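Long-range contacts in CTP:phosphocholine Cytidylyltransferase (Streptococcus pneumoniae, PDB 1JYK), which catalyses the transfer of a cytidylyl group from CTP to phosphocholine, which should yield CDP-choline and pyrophosphate: residues 27-32 and 119-124; 137-142 and 182-187. All blocks are in the same frame, centred on the assembly; numbering follows the deposited sequence.

Interaction 1 of 2, residues 27-32 and 119-124; sequences KAIILA and ANSYVI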
loop_
_atom_site.group_PDB
_atom_site.type_symbol
_atom_site.label_atom_id
_atom_site.label_comp_id
_atom_site.label_asym_id
_atom_site.label_seq_id
_atom_site.Cartn_x
_atom_site.Cartn_y
_atom_site.Cartn_z
ATOM N N LYS A 27 -11.530 -5.637 4.637
ATOM C CA LYS A 27 -10.354 -6.495 4.587
ATOM C C LYS A 27 -9.130 -5.660 4.299
ATOM O O LYS A 27 -9.194 -4.433 4.282
ATOM C CB LYS A 27 -10.505 -7.561 3.496
ATOM C CG LYS A 27 -11.932 -7.996 3.237
ATOM C CD LYS A 27 -12.080 -8.638 1.858
ATOM C CE LYS A 27 -12.348 -7.596 0.786
ATOM N NZ LYS A 27 -13.618 -6.851 1.021
ATOM N N ALA A 28 -8.012 -6.329 4.067
ATOM C CA ALA A 28 -6.775 -5.628 3.765
ATOM C C ALA A 28 -5.929 -6.392 2.758
ATOM O O ALA A 28 -5.843 -7.621 2.802
ATOM C CB ALA A 28 -5.979 -5.396 5.042
ATOM N N ILE A 29 -5.315 -5.646 1.850
ATOM C CA ILE A 29 -4.439 -6.200 0.829
ATOM C C ILE A 29 -3.072 -5.576 1.092
ATOM O O ILE A 29 -2.947 -4.352 1.149
ATOM C CB ILE A 29 -4.912 -5.806 -0.598
ATOM C CG1 ILE A 29 -6.235 -6.500 -0.923
ATOM C CG2 ILE A 29 -3.848 -6.165 -1.620
ATOM C CD1 ILE A 29 -7.076 -5.756 -1.957
ATOM N N ILE A 30 -2.057 -6.410 1.276
ATOM C CA ILE A 30 -0.709 -5.918 1.524
ATOM C C ILE A 30 0.165 -6.244 0.317
ATOM O O ILE A 30 0.281 -7.408 -0.093
ATOM C CB ILE A 30 -0.097 -6.549 2.807
ATOM C CG1 ILE A 30 -1.033 -6.307 3.996
ATOM C CG2 ILE A 30 1.282 -5.953 3.083
ATOM C CD1 ILE A 30 -0.524 -6.869 5.317
ATOM N N LEU A 31 0.764 -5.210 -0.262
ATOM C CA LEU A 31 1.614 -5.374 -1.433
ATOM C C LEU A 31 3.045 -5.680 -1.002
ATOM O O LEU A 31 3.774 -4.791 -0.564
ATOM C CB LEU A 31 1.570 -4.102 -2.287
ATOM C CG LEU A 31 0.173 -3.610 -2.683
ATOM C CD1 LEU A 31 0.287 -2.284 -3.431
ATOM C CD2 LEU A 31 -0.519 -4.649 -3.543
ATOM N N ALA A 32 3.442 -6.945 -1.133
ATOM C CA ALA A 32 4.773 -7.373 -0.726
ATOM C C ALA A 32 5.482 -8.277 -1.751
ATOM O O ALA A 32 6.304 -9.111 -1.371
ATOM C CB ALA A 32 4.674 -8.100 0.625
ATOM N N ALA A 119 -13.130 -4.078 -3.098
ATOM C CA ALA A 119 -14.255 -3.479 -2.378
ATOM C C ALA A 119 -14.139 -3.564 -0.859
ATOM O O ALA A 119 -14.000 -4.651 -0.297
ATOM C CB ALA A 119 -15.561 -4.118 -2.832
ATOM N N ASN A 120 -14.213 -2.404 -0.208
ATOM C CA ASN A 120 -14.128 -2.304 1.243
ATOM C C ASN A 120 -12.827 -2.867 1.777
ATOM O O ASN A 120 -12.790 -3.511 2.829
ATOM C CB ASN A 120 -15.310 -3.023 1.877
ATOM C CG ASN A 120 -16.616 -2.321 1.599
ATOM O OD1 ASN A 120 -16.713 -1.100 1.733
ATOM N ND2 ASN A 120 -17.627 -3.082 1.197
ATOM N N SER A 121 -11.749 -2.601 1.052
ATOM C CA SER A 121 -10.444 -3.095 1.439
ATOM C C SER A 121 -9.381 -2.010 1.571
ATOM O O SER A 121 -9.418 -0.984 0.884
ATOM C CB SER A 121 -9.981 -4.134 0.419
ATOM O OG SER A 121 -8.629 -4.495 0.629
ATOM N N TYR A 122 -8.446 -2.240 2.487
ATOM C CA TYR A 122 -7.319 -1.338 2.680
ATOM C C TYR A 122 -6.264 -1.882 1.726
ATOM O O TYR A 122 -6.227 -3.087 1.468
ATOM C CB TYR A 122 -6.750 -1.447 4.101
ATOM C CG TYR A 122 -7.479 -0.636 5.137
ATOM C CD1 TYR A 122 -7.125 0.691 5.393
ATOM C CD2 TYR A 122 -8.546 -1.184 5.845
ATOM C CE1 TYR A 122 -7.827 1.450 6.332
ATOM C CE2 TYR A 122 -9.252 -0.435 6.783
ATOM C CZ TYR A 122 -8.890 0.878 7.019
ATOM O OH TYR A 122 -9.608 1.611 7.928
ATOM N N VAL A 123 -5.428 -1.003 1.189
ATOM C CA VAL A 123 -4.331 -1.417 0.325
ATOM C C VAL A 123 -3.146 -0.846 1.084
ATOM O O VAL A 123 -3.097 0.356 1.342
ATOM C CB VAL A 123 -4.420 -0.801 -1.095
ATOM C CG1 VAL A 123 -3.157 -1.140 -1.891
ATOM C CG2 VAL A 123 -5.655 -1.342 -1.812
ATOM N N ILE A 124 -2.197 -1.701 1.435
ATOM C CA ILE A 124 -1.050 -1.286 2.224
ATOM C C ILE A 124 0.294 -1.654 1.620
ATOM O O ILE A 124 0.489 -2.783 1.174
ATOM C CB ILE A 124 -1.146 -1.924 3.625
ATOM C CG1 ILE A 124 -2.460 -1.499 4.278
ATOM C CG2 ILE A 124 0.064 -1.549 4.476
ATOM C CD1 ILE A 124 -3.111 -2.587 5.100
#
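Strands 27-32 and 121-124 run side by side as parallel neighbours in the central sheet of the nucleotidyltransferase fold, their axes 20° apart, joined by backbone hydrogen bonds from Lys27 N to Asn120 O at one end to Leu31 N to Ile124 O at the other. On one face Ala28 is small enough for Ile124 to swing CD1 in alongside it, 4.0 Å from Ala28 CB, while Tyr122 CB packs beside the same methyl. Helix 58-68 covers this apolar side, touching Ala28, Ile30 and Ile124. The Tyr122 ring turns an edge to Lys27 O, and its hydroxyl bonds to Arg136 O. On the other face Leu31 CD1 meets Val123 CG1 at 3.9 Å, and Ile29 extends CD1 to within 3.3 Å of Ser121 OG. That hydroxyl, anti to its own backbone nitrogen (chi1 171°), donates to Tyr122 O; Ile29 N reaches the same oxygen from the opposite face of its carbonyl plane, at 2.7 Å. Asn120 and Ser121 form a G1 bulge against Trp185. The long Lys27 chain, bent at chi3 and chi4, brings its ammonium to the loop before strand 121-124; NZ, which also forms a salt bridge with Glu23, meets Ala119 O head-on at 2.6 Å.

Interaction 2 of 2, residues 137-142 and 182-187; sequences NDLTRS and VSFWDA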
loop_
_atom_site.group_PDB
_atom_site.type_symbol
_atom_site.label_atom_id
_atom_site.label_comp_id
_atom_site.label_asym_id
_atom_site.label_seq_id
_atom_site.Cartn_x
_atom_site.Cartn_y
_atom_site.Cartn_z
ATOM N N ASN A 137 -12.485 -0.285 11.241
ATOM C CA ASN A 137 -13.447 -1.078 10.488
ATOM C C ASN A 137 -14.783 -0.363 10.259
ATOM O O ASN A 137 -15.769 -0.993 9.882
ATOM C CB ASN A 137 -13.668 -2.442 11.173
ATOM C CG ASN A 137 -14.378 -2.332 12.522
ATOM O OD1 ASN A 137 -14.593 -1.243 13.051
ATOM N ND2 ASN A 137 -14.747 -3.481 13.080
ATOM N N ASP A 138 -14.803 0.953 10.451
ATOM C CA ASP A 138 -16.032 1.716 10.269
ATOM C C ASP A 138 -15.946 2.823 9.207
ATOM O O ASP A 138 -16.794 3.714 9.161
ATOM C CB ASP A 138 -16.456 2.314 11.606
ATOM C CG ASP A 138 -15.413 3.245 12.172
ATOM O OD1 ASP A 138 -14.323 3.360 11.566
ATOM O OD2 ASP A 138 -15.685 3.865 13.219
ATOM N N LEU A 139 -14.927 2.764 8.355
ATOM C CA LEU A 139 -14.761 3.755 7.294
ATOM C C LEU A 139 -15.885 3.577 6.283
ATOM O O LEU A 139 -16.206 2.448 5.909
ATOM C CB LEU A 139 -13.421 3.562 6.592
ATOM C CG LEU A 139 -12.399 4.681 6.754
ATOM C CD1 LEU A 139 -12.161 4.959 8.230
ATOM C CD2 LEU A 139 -11.106 4.270 6.069
ATOM N N THR A 140 -16.475 4.682 5.834
ATOM C CA THR A 140 -17.580 4.610 4.882
ATOM C C THR A 140 -17.288 5.226 3.521
ATOM O O THR A 140 -18.180 5.318 2.677
ATOM C CB THR A 140 -18.846 5.282 5.446
ATOM O OG1 THR A 140 -18.558 6.645 5.776
ATOM C CG2 THR A 140 -19.324 4.552 6.691
ATOM N N ARG A 141 -16.052 5.649 3.301
ATOM C CA ARG A 141 -15.698 6.245 2.024
ATOM C C ARG A 141 -14.237 5.994 1.712
ATOM O O ARG A 141 -13.427 5.803 2.621
ATOM C CB ARG A 141 -15.979 7.750 2.038
ATOM C CG ARG A 141 -15.005 8.547 2.868
ATOM C CD ARG A 141 -15.627 9.855 3.323
ATOM N NE ARG A 141 -14.622 10.784 3.835
ATOM C CZ ARG A 141 -14.827 12.087 3.998
ATOM N NH1 ARG A 141 -16.000 12.619 3.688
ATOM N NH2 ARG A 141 -13.857 12.861 4.463
ATOM N N SER A 142 -13.908 5.983 0.420
ATOM C CA SER A 142 -12.538 5.755 -0.027
ATOM C C SER A 142 -11.655 6.834 0.588
ATOM O O SER A 142 -11.982 8.028 0.530
ATOM C CB SER A 142 -12.470 5.793 -1.553
ATOM O OG SER A 142 -13.316 4.796 -2.096
ATOM N N VAL A 182 -1.008 3.769 2.521
ATOM C CA VAL A 182 -2.165 3.259 3.248
ATOM C C VAL A 182 -3.384 3.971 2.678
ATOM O O VAL A 182 -3.450 5.204 2.668
ATOM C CB VAL A 182 -2.089 3.526 4.785
ATOM C CG1 VAL A 182 -3.320 2.935 5.471
ATOM C CG2 VAL A 182 -0.819 2.917 5.371
ATOM N N SER A 183 -4.332 3.191 2.177
ATOM C CA SER A 183 -5.553 3.738 1.603
ATOM C C SER A 183 -6.682 2.729 1.778
ATOM O O SER A 183 -6.431 1.539 1.965
ATOM C CB SER A 183 -5.349 4.058 0.112
ATOM O OG SER A 183 -5.025 2.901 -0.652
ATOM N N PHE A 184 -7.921 3.208 1.734
ATOM C CA PHE A 184 -9.093 2.350 1.871
ATOM C C PHE A 184 -10.045 2.649 0.722
ATOM O O PHE A 184 -10.182 3.801 0.312
ATOM C CB PHE A 184 -9.799 2.607 3.202
ATOM C CG PHE A 184 -11.101 1.872 3.344
ATOM C CD1 PHE A 184 -11.124 0.539 3.766
ATOM C CD2 PHE A 184 -12.307 2.499 3.038
ATOM C CE1 PHE A 184 -12.327 -0.158 3.879
ATOM C CE2 PHE A 184 -13.514 1.812 3.146
ATOM C CZ PHE A 184 -13.525 0.480 3.567
ATOM N N TRP A 185 -10.706 1.619 0.210
ATOM C CA TRP A 185 -11.617 1.796 -0.915
ATOM C C TRP A 185 -12.989 1.210 -0.659
ATOM O O TRP A 185 -13.102 0.037 -0.294
ATOM C CB TRP A 185 -10.986 1.175 -2.162
ATOM C CG TRP A 185 -9.642 1.749 -2.363
ATOM C CD1 TRP A 185 -8.458 1.258 -1.885
ATOM C CD2 TRP A 185 -9.353 3.034 -2.924
ATOM N NE1 TRP A 185 -7.451 2.172 -2.097
ATOM C CE2 TRP A 185 -7.970 3.269 -2.734
ATOM C CE3 TRP A 185 -10.128 4.019 -3.556
ATOM C CZ2 TRP A 185 -7.347 4.451 -3.157
ATOM C CZ3 TRP A 185 -9.511 5.186 -3.979
ATOM C CH2 TRP A 185 -8.130 5.392 -3.777
ATOM N N ASP A 186 -14.028 2.025 -0.835
ATOM C CA ASP A 186 -15.390 1.543 -0.636
ATOM C C ASP A 186 -15.846 0.762 -1.872
ATOM O O ASP A 186 -15.167 0.766 -2.906
ATOM C CB ASP A 186 -16.356 2.698 -0.324
ATOM C CG ASP A 186 -16.409 3.735 -1.421
ATOM O OD1 ASP A 186 -16.309 3.369 -2.604
ATOM O OD2 ASP A 186 -16.551 4.929 -1.093
ATOM N N ALA A 187 -16.984 0.079 -1.755
ATOM C CA ALA A 187 -17.510 -0.749 -2.839
ATOM C C ALA A 187 -17.795 0.008 -4.142
ATOM O O ALA A 187 -17.355 -0.404 -5.214
ATOM C CB ALA A 187 -18.754 -1.482 -2.362
HETATM O O HOH W 1 -19.694 5.170 -0.074
#
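Leu139 and Phe184 make the apolar half of this contact, in which the loop leading into strand 142-149 folds over the end of strand 182-185. Leu139 CB sits above one face of the Phe184 ring, 4.1 Å from its centroid, in a CH-pi contact displaced toward the rim; CD2 reaches back to Phe184 CB at 3.6 Å. The branched leucine can thus cover both ring and stem. With CG anti to the backbone nitrogen (chi1 173°), Phe184 carries its ring under the loop, where Arg141 O lies at the edge, 3.5 Å from CD2. Beside the strand, Ser142 lies next to Trp185, and its CB rests against Trp185 CE3 at 3.6 Å.

The polar half is an exchange between Ser142 and Asp186. Asp186 N donates to Ser142 OG over 3.1 Å, nearly straight at 166°, and Ser142 N returns a longer, bent bond of 3.2 Å to Asp186 OD2, arriving from above the carboxylate plane. Thr189 OG1 bonds to both Ser142 OG and Asp186 OD1. A water donates to Thr140 O and, weakly, to Asp186 OD2.

Serine and aspartate suit this place because each has a short polar side chain that can meet the other's backbone N-H. Asp186 is the N-cap of helix 187-201, and the arrangement is that of a capped strand-to-helix junction, tied here to the start of the antiparallel neighbour strand.

How the interactions relate
Both contacts belong to one mixed sheet, and strands 121-125 and 182-185, one from each, are antiparallel neighbours in it: Val123 N probably bonds to Ser183 O, and Trp185 N to Ser121 O. Interaction 1 lies in the buried middle of the sheet, so a regular series of backbone bonds and small or branched aliphatic residues dominates. Interaction 2, some 10 Å away between centres, is only partly buried; it combines side-chain-to-backbone bonds with leucine-on-phenylalanine packing, and a water at its rim binds Asp186 only weakly. Side chains also bridge the two: Phe184 packs on Asn120 and the Tyr122 ring, while Leu139 touches the Tyr122 hydroxyl through CD2.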